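Local coordinates for protein Kinase A (Toxoplasma gondii, PDB 5J3U) that binds cyclic AMP through its paired regulatory domains and, as in related regulatory chains, probably inhibits the kinase catalytic subunit until the nucleotide arrives, at residues D117-N120 with A121-D125; A236-R240 with K241-R245. One frame throughout, in Å; residues are numbered along the deposited sequence.

Interaction 1 of 2, residues D117-N120 with A121-D125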
ATOM      1  N   ASP A 117     -16.837 -12.988   8.980  1.00 19.85           N
ATOM      2  CA  ASP A 117     -16.981 -14.226   8.223  1.00 19.92           C
ATOM      3  C   ASP A 117     -16.509 -14.055   6.768  1.00 16.95           C
ATOM      4  O   ASP A 117     -15.766 -14.900   6.231  1.00 16.25           O
ATOM      5  CB  ASP A 117     -18.404 -14.803   8.294  1.00 23.91           C
ATOM      6  CG  ASP A 117     -18.750 -15.382   9.691  1.00 29.52           C
ATOM      7  OD1 ASP A 117     -17.840 -15.714  10.503  1.00 31.50           O
ATOM      8  OD2 ASP A 117     -19.964 -15.514   9.958  1.00 31.95           O
ATOM      9  N   THR A 118     -16.875 -12.952   6.154  1.00 16.81           N
ATOM     10  CA  THR A 118     -16.471 -12.703   4.758  1.00 17.24           C
ATOM     11  C   THR A 118     -14.959 -12.446   4.704  1.00 16.64           C
ATOM     12  O   THR A 118     -14.278 -12.958   3.839  1.00 15.19           O
ATOM     13  CB  THR A 118     -17.272 -11.556   4.129  1.00 19.05           C
ATOM     14  OG1 THR A 118     -18.668 -11.904   4.198  1.00 20.02           O
ATOM     15  CG2 THR A 118     -16.868 -11.320   2.664  1.00 19.02           C
ATOM     16  N   PHE A 119     -14.473 -11.664   5.647  1.00 15.69           N
ATOM     17  CA  PHE A 119     -13.030 -11.465   5.753  1.00 16.31           C
ATOM     18  C   PHE A 119     -12.259 -12.792   5.871  1.00 16.09           C
ATOM     19  O   PHE A 119     -11.277 -13.037   5.141  1.00 15.41           O
ATOM     20  CB  PHE A 119     -12.716 -10.536   6.903  1.00 16.16           C
ATOM     21  CG  PHE A 119     -11.255 -10.296   7.069  1.00 16.54           C
ATOM     22  CD1 PHE A 119     -10.603  -9.370   6.251  1.00 16.12           C
ATOM     23  CD2 PHE A 119     -10.537 -10.996   8.014  1.00 17.29           C
ATOM     24  CE1 PHE A 119      -9.231  -9.123   6.409  1.00 16.70           C
ATOM     25  CE2 PHE A 119      -9.156 -10.775   8.157  1.00 16.61           C
ATOM     26  CZ  PHE A 119      -8.534  -9.843   7.362  1.00 17.51           C
ATOM     27  N   ASN A 120     -12.717 -13.658   6.763  1.00 17.24           N
ATOM     28  CA  ASN A 120     -12.115 -14.982   6.920  1.00 18.44           C
ATOM     29  C   ASN A 120     -12.173 -15.817   5.706  1.00 17.94           C
ATOM     30  O   ASN A 120     -11.184 -16.433   5.352  1.00 18.79           O
ATOM     31  CB  ASN A 120     -12.714 -15.777   8.111  1.00 20.28           C
ATOM     32  CG  ASN A 120     -12.236 -15.252   9.445  1.00 25.44           C
ATOM     33  OD1 ASN A 120     -11.305 -14.432   9.511  1.00 28.39           O
ATOM     34  ND2 ASN A 120     -12.887 -15.679  10.511  1.00 26.32           N
ATOM     35  N   ALA A 121     -13.316 -15.829   5.028  1.00 16.95           N
ATOM     36  CA  ALA A 121     -13.479 -16.663   3.829  1.00 16.58           C
ATOM     37  C   ALA A 121     -12.670 -16.201   2.600  1.00 17.63           C
ATOM     38  O   ALA A 121     -12.113 -17.018   1.896  1.00 17.72           O
ATOM     39  CB  ALA A 121     -14.960 -16.706   3.462  1.00 17.91           C
ATOM     40  N   ILE A 122     -12.624 -14.896   2.337  1.00 16.52           N
ATOM     41  CA  ILE A 122     -12.122 -14.357   1.058  1.00 17.94           C
ATOM     42  C   ILE A 122     -10.743 -13.698   1.173  1.00 18.51           C
ATOM     43  O   ILE A 122      -9.943 -13.826   0.239  1.00 17.87           O
ATOM     44  CB  ILE A 122     -13.074 -13.306   0.483  1.00 19.22           C
ATOM     45  CG1 ILE A 122     -14.515 -13.851   0.373  1.00 19.71           C
ATOM     46  CG2 ILE A 122     -12.567 -12.740  -0.858  1.00 19.19           C
ATOM     47  CD1 ILE A 122     -14.675 -14.962  -0.660  1.00 21.98           C
ATOM     48  N   VAL A 123     -10.488 -13.008   2.291  1.00 17.17           N
ATOM     49  CA  VAL A 123      -9.333 -12.118   2.429  1.00 18.35           C
ATOM     50  C   VAL A 123      -8.155 -12.616   3.269  1.00 19.45           C
ATOM     51  O   VAL A 123      -7.023 -12.397   2.902  1.00 18.03           O
ATOM     52  CB  VAL A 123      -9.724 -10.770   3.033  1.00 18.42           C
ATOM     53  CG1 VAL A 123      -8.607  -9.736   2.796  1.00 18.97           C
ATOM     54  CG2 VAL A 123     -10.992 -10.233   2.419  1.00 19.03           C
ATOM     55  N   LYS A 124      -8.441 -13.255   4.393  1.00 19.43           N
ATOM     56  CA  LYS A 124      -7.469 -13.417   5.498  1.00 21.93           C
ATOM     57  C   LYS A 124      -6.235 -14.238   5.057  1.00 22.57           C
ATOM     58  O   LYS A 124      -5.107 -13.787   5.217  1.00 19.38           O
ATOM     59  CB  LYS A 124      -8.131 -14.039   6.713  1.00 22.09           C
ATOM     60  CG  LYS A 124      -7.186 -14.181   7.891  1.00 26.48           C
ATOM     61  CD  LYS A 124      -7.868 -14.726   9.133  1.00 30.12           C
ATOM     62  CE  LYS A 124      -6.808 -14.991  10.192  1.00 35.00           C
ATOM     63  NZ  LYS A 124      -7.420 -14.921  11.545  1.00 38.71           N
ATOM     64  N   ASP A 125      -6.481 -15.413   4.498  1.00 21.39           N
ATOM     65  CA  ASP A 125      -5.403 -16.272   3.987  1.00 24.27           C
ATOM     66  C   ASP A 125      -4.606 -15.608   2.872  1.00 20.70           C
ATOM     67  O   ASP A 125      -3.367 -15.658   2.916  1.00 20.65           O
ATOM     68  CB  ASP A 125      -5.966 -17.643   3.560  1.00 26.70           C
ATOM     69  CG  ASP A 125      -6.461 -18.488   4.775  1.00 30.70           C
ATOM     70  OD1 ASP A 125      -6.185 -18.125   5.938  1.00 38.05           O
ATOM     71  OD2 ASP A 125      -7.154 -19.523   4.569  1.00 37.25           O
TER
HETATM   72  O   HOH W   1      -9.071 -16.682   3.796  1.00 23.41           O
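The carbonyl oxygen of Phe119 is gripped by two backbone amides at once, Lys124 N at 2.9 Å and Val123 N at 3.0 Å from Phe119 O. The donors come in from opposite faces of the carbonyl plane, and both bonds are bent, with N-H...O angles of 138° and 145°. The two preceding carbonyls make ordinary i to i+4 bonds, Asp117 O with Ala121 N and Thr118 O with Ile122 N. The double acceptor therefore marks where the helix widens into a pi-type turn. Asn120 O is turned to a water instead, 2.6 Å from that oxygen, which in turn accepts from Asp125 N, five residues on; the i+4 amide, Lys124 N, is taken by Phe119 O.

With CG anti to the backbone N (chi1 180°), the Phe119 ring comes back over 121-125 although its CB starts away from it. Val123 CB lies 3.6 Å from Phe119 CD1, approaching obliquely, while Lys124 CA sits over one face. Lys124 CB packs 3.7 Å from Phe119 CE2. Beyond it the lysine chain runs out extended beside Asn120, its CD 3.5 Å from Asn120 OD1, and its NZ bonds to the carbonyls of Leu93 and Leu94. Asn120 OD1, buried here, has no hydrogen-bonding partner in the model. Phe119 also packs on both leucines, while Ile122 rests on helix 27-36. The i to i+5 bond from Lys124 N to Phe119 O is the signature of a pi-bulge, here near the start of helix 116-138, which follows the last beta-strand of the first cyclic nucleotide-binding domain.

Interaction 2 of 2, residues A236-R240 with K241-R245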
ATOM      1  N   ALA A 236       6.642  -4.656  -7.197  1.00 11.62           N
ATOM      2  CA  ALA A 236       6.332  -4.217  -5.841  1.00 10.97           C
ATOM      3  C   ALA A 236       6.518  -2.709  -5.792  1.00 11.86           C
ATOM      4  O   ALA A 236       7.558  -2.177  -6.293  1.00 11.88           O
ATOM      5  CB  ALA A 236       7.220  -4.922  -4.833  1.00 11.09           C
ATOM      6  N   CYS A 237       5.623  -2.040  -5.063  1.00 10.82           N
ATOM      7  CA  CYS A 237       5.509  -0.564  -5.098  1.00 11.86           C
ATOM      8  C   CYS A 237       5.480  -0.054  -3.666  1.00 12.09           C
ATOM      9  O   CYS A 237       4.682  -0.554  -2.874  1.00 12.88           O
ATOM     10  CB  CYS A 237       4.197  -0.154  -5.769  1.00 12.35           C
ATOM     11  SG  CYS A 237       3.926  -0.903  -7.378  1.00 14.77           S
ATOM     12  N   LEU A 238       6.336   0.908  -3.359  1.00 11.84           N
ATOM     13  CA  LEU A 238       6.440   1.559  -2.047  1.00 11.95           C
ATOM     14  C   LEU A 238       6.258   3.075  -2.226  1.00 13.74           C
ATOM     15  O   LEU A 238       7.009   3.715  -2.965  1.00 13.76           O
ATOM     16  CB  LEU A 238       7.802   1.304  -1.471  1.00 12.20           C
ATOM     17  CG  LEU A 238       8.089   1.679  -0.029  1.00 12.04           C
ATOM     18  CD1 LEU A 238       7.250   0.828   0.915  1.00 12.86           C
ATOM     19  CD2 LEU A 238       9.560   1.579   0.299  1.00 11.85           C
ATOM     20  N   GLU A 239       5.240   3.633  -1.589  1.00 14.31           N
ATOM     21  CA  GLU A 239       4.945   5.072  -1.678  1.00 16.65           C
ATOM     22  C   GLU A 239       5.982   5.909  -0.993  1.00 16.20           C
ATOM     23  O   GLU A 239       6.623   5.477  -0.088  1.00 14.23           O
ATOM     24  CB  GLU A 239       3.604   5.399  -1.035  1.00 20.90           C
ATOM     25  CG  GLU A 239       2.424   4.890  -1.803  1.00 27.01           C
ATOM     26  CD  GLU A 239       1.111   5.360  -1.207  1.00 34.10           C
ATOM     27  OE1 GLU A 239       1.009   5.400   0.032  1.00 40.89           O
ATOM     28  OE2 GLU A 239       0.176   5.663  -1.971  1.00 43.68           O
ATOM     29  N   ARG A 240       6.131   7.147  -1.469  1.00 15.24           N
ATOM     30  CA  ARG A 240       7.127   8.099  -0.981  1.00 15.26           C
ATOM     31  C   ARG A 240       7.226   8.229   0.530  1.00 13.72           C
ATOM     32  O   ARG A 240       8.328   8.147   1.128  1.00 14.56           O
ATOM     33  CB  ARG A 240       6.751   9.479  -1.572  1.00 15.97           C
ATOM     34  CG  ARG A 240       7.546  10.638  -1.013  1.00 18.29           C
ATOM     35  CD  ARG A 240       7.067  11.943  -1.633  1.00 20.32           C
ATOM     36  NE  ARG A 240       7.589  12.087  -2.987  1.00 20.49           N
ATOM     37  CZ  ARG A 240       8.828  12.447  -3.282  1.00 20.64           C
ATOM     38  NH1 ARG A 240       9.700  12.709  -2.335  1.00 23.30           N
ATOM     39  NH2 ARG A 240       9.201  12.536  -4.549  1.00 22.27           N
ATOM     40  N   LYS A 241       6.064   8.369   1.168  1.00 16.17           N
ATOM     41  CA  LYS A 241       6.040   8.539   2.605  1.00 20.06           C
ATOM     42  C   LYS A 241       6.612   7.304   3.315  1.00 17.87           C
ATOM     43  O   LYS A 241       7.376   7.452   4.238  1.00 19.38           O
ATOM     44  CB  LYS A 241       4.639   8.830   3.121  1.00 24.57           C
ATOM     45  CG  LYS A 241       4.660   9.274   4.567  1.00 29.99           C
ATOM     46  CD  LYS A 241       3.319   9.847   4.982  1.00 38.01           C
ATOM     47  CE  LYS A 241       3.059  11.221   4.387  1.00 44.60           C
ATOM     48  NZ  LYS A 241       1.958  11.904   5.132  1.00 50.43           N
ATOM     49  N   SER A 242       6.236   6.107   2.863  1.00 17.89           N
ATOM     50  CA  SER A 242       6.789   4.863   3.420  1.00 16.17           C
ATOM     51  C   SER A 242       8.255   4.706   3.129  1.00 14.94           C
ATOM     52  O   SER A 242       9.006   4.206   3.951  1.00 14.58           O
ATOM     53  CB  SER A 242       6.075   3.629   2.884  1.00 16.92           C
ATOM     54  OG  SER A 242       4.711   3.802   3.058  1.00 19.62           O
ATOM     55  N   PHE A 243       8.676   5.092   1.922  1.00 13.96           N
ATOM     56  CA  PHE A 243      10.081   5.057   1.587  1.00 13.28           C
ATOM     57  C   PHE A 243      10.931   5.898   2.552  1.00 13.68           C
ATOM     58  O   PHE A 243      11.957   5.449   3.106  1.00 13.39           O
ATOM     59  CB  PHE A 243      10.267   5.549   0.144  1.00 13.91           C
ATOM     60  CG  PHE A 243      11.684   5.580  -0.339  1.00 14.14           C
ATOM     61  CD1 PHE A 243      12.474   6.737  -0.179  1.00 14.15           C
ATOM     62  CD2 PHE A 243      12.197   4.553  -1.117  1.00 15.03           C
ATOM     63  CE1 PHE A 243      13.751   6.785  -0.674  1.00 14.53           C
ATOM     64  CE2 PHE A 243      13.479   4.620  -1.639  1.00 14.68           C
ATOM     65  CZ  PHE A 243      14.256   5.731  -1.419  1.00 15.67           C
ATOM     66  N   LYS A 244      10.499   7.136   2.736  1.00 14.88           N
ATOM     67  CA  LYS A 244      11.198   8.054   3.643  1.00 15.31           C
ATOM     68  C   LYS A 244      11.170   7.543   5.108  1.00 15.88           C
ATOM     69  O   LYS A 244      12.163   7.640   5.805  1.00 14.53           O
ATOM     70  CB  LYS A 244      10.551   9.412   3.573  1.00 16.94           C
ATOM     71  CG  LYS A 244      10.736  10.170   2.282  1.00 16.57           C
ATOM     72  CD  LYS A 244      12.125  10.703   2.084  1.00 18.42           C
ATOM     73  CE  LYS A 244      12.192  11.429   0.717  1.00 20.59           C
ATOM     74  NZ  LYS A 244      13.517  12.026   0.398  1.00 19.35           N
ATOM     75  N   ARG A 245      10.058   6.960   5.543  1.00 15.89           N
ATOM     76  CA  ARG A 245       9.918   6.594   6.963  1.00 16.34           C
ATOM     77  C   ARG A 245      10.427   5.215   7.325  1.00 17.12           C
ATOM     78  O   ARG A 245      10.634   4.956   8.518  1.00 16.53           O
ATOM     79  CB  ARG A 245       8.492   6.747   7.381  1.00 18.01           C
ATOM     80  CG  ARG A 245       8.103   8.198   7.400  1.00 19.74           C
ATOM     81  CD  ARG A 245       6.676   8.358   7.787  1.00 21.78           C
ATOM     82  NE  ARG A 245       6.364   9.776   7.894  1.00 24.38           N
ATOM     83  CZ  ARG A 245       5.174  10.257   8.221  1.00 23.74           C
ATOM     84  NH1 ARG A 245       4.152   9.440   8.545  1.00 22.11           N
ATOM     85  NH2 ARG A 245       5.026  11.577   8.280  1.00 25.62           N
TER
HETATM   86  O   HOH W   2       3.676   2.272   0.487  1.00 15.43           O
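A strand-to-helix junction in the second cyclic nucleotide-binding domain supplies this contact: strand 232-239 ends at Glu239, the N-cap residue, and helix 240-246 sets off from it, the axis of segment 241-245 lying at 78° to that of 236-239. Two backbone bonds open the helix. Phe243 N donates to Glu239 O over 2.9 Å, and Lys244 N reaches Arg240 O at the same 2.9 Å, nearly straight at an N-H...O angle of 171°.

Beneath this first turn lies Leu238, the last buried side chain of the strand. Its two methyls divide the work: CD1 presses on Ser242 CB at 3.6 Å, whereas CD2 meets Phe243 CA at 3.7 Å. Phe243 has its CG anti to the backbone N (chi1 179°), which carries the ring away from the strand segment, into an edge-to-face contact with Phe180 and onto Leu254 of helix 250-257. A water accepts from Glu239 N and hydrogen-bonds to Ser242 OG at 3.2 Å, tying the end of the strand to the first turn.

Arg240 and Lys244 lie side by side and point the same way, with Arg240 NH1 4.1 Å from Lys244 CE and 4.7 Å from Lys244 NZ. Their like charges are probably balanced by Glu220, which forms salt bridges with both; Asp178 pairs with Arg240 NE, and Leu217 O accepts from Lys244 NZ. Arginine and lysine thus fasten the new helix to helix 215-219 and Glu220 just after it, and, through Arg240, to Gly177 and Asp178. The corner is the usual exit from the beta-barrel of a cyclic nucleotide-binding domain.

Overall arrangement
Interactions 1 and 2 occupy comparable places in the two cyclic nucleotide-binding domains, each at the start of the helix that follows the domain's last strand. They do not touch: their centres are 27 Å apart and their nearest atoms about 17 Å. Neither touches the nucleotide, the Phe119 side chain lying about 10 Å from one bound cyclic AMP and that of Arg240 about 8 Å from another. Both also lean on a short helix, 91-95 after strand 87-88 in the first domain and 215-219 after strand 211-212 in the second. The two contacts sit at corresponding exits from their barrels, interaction 2 spanning the junction and interaction 1 just beyond it.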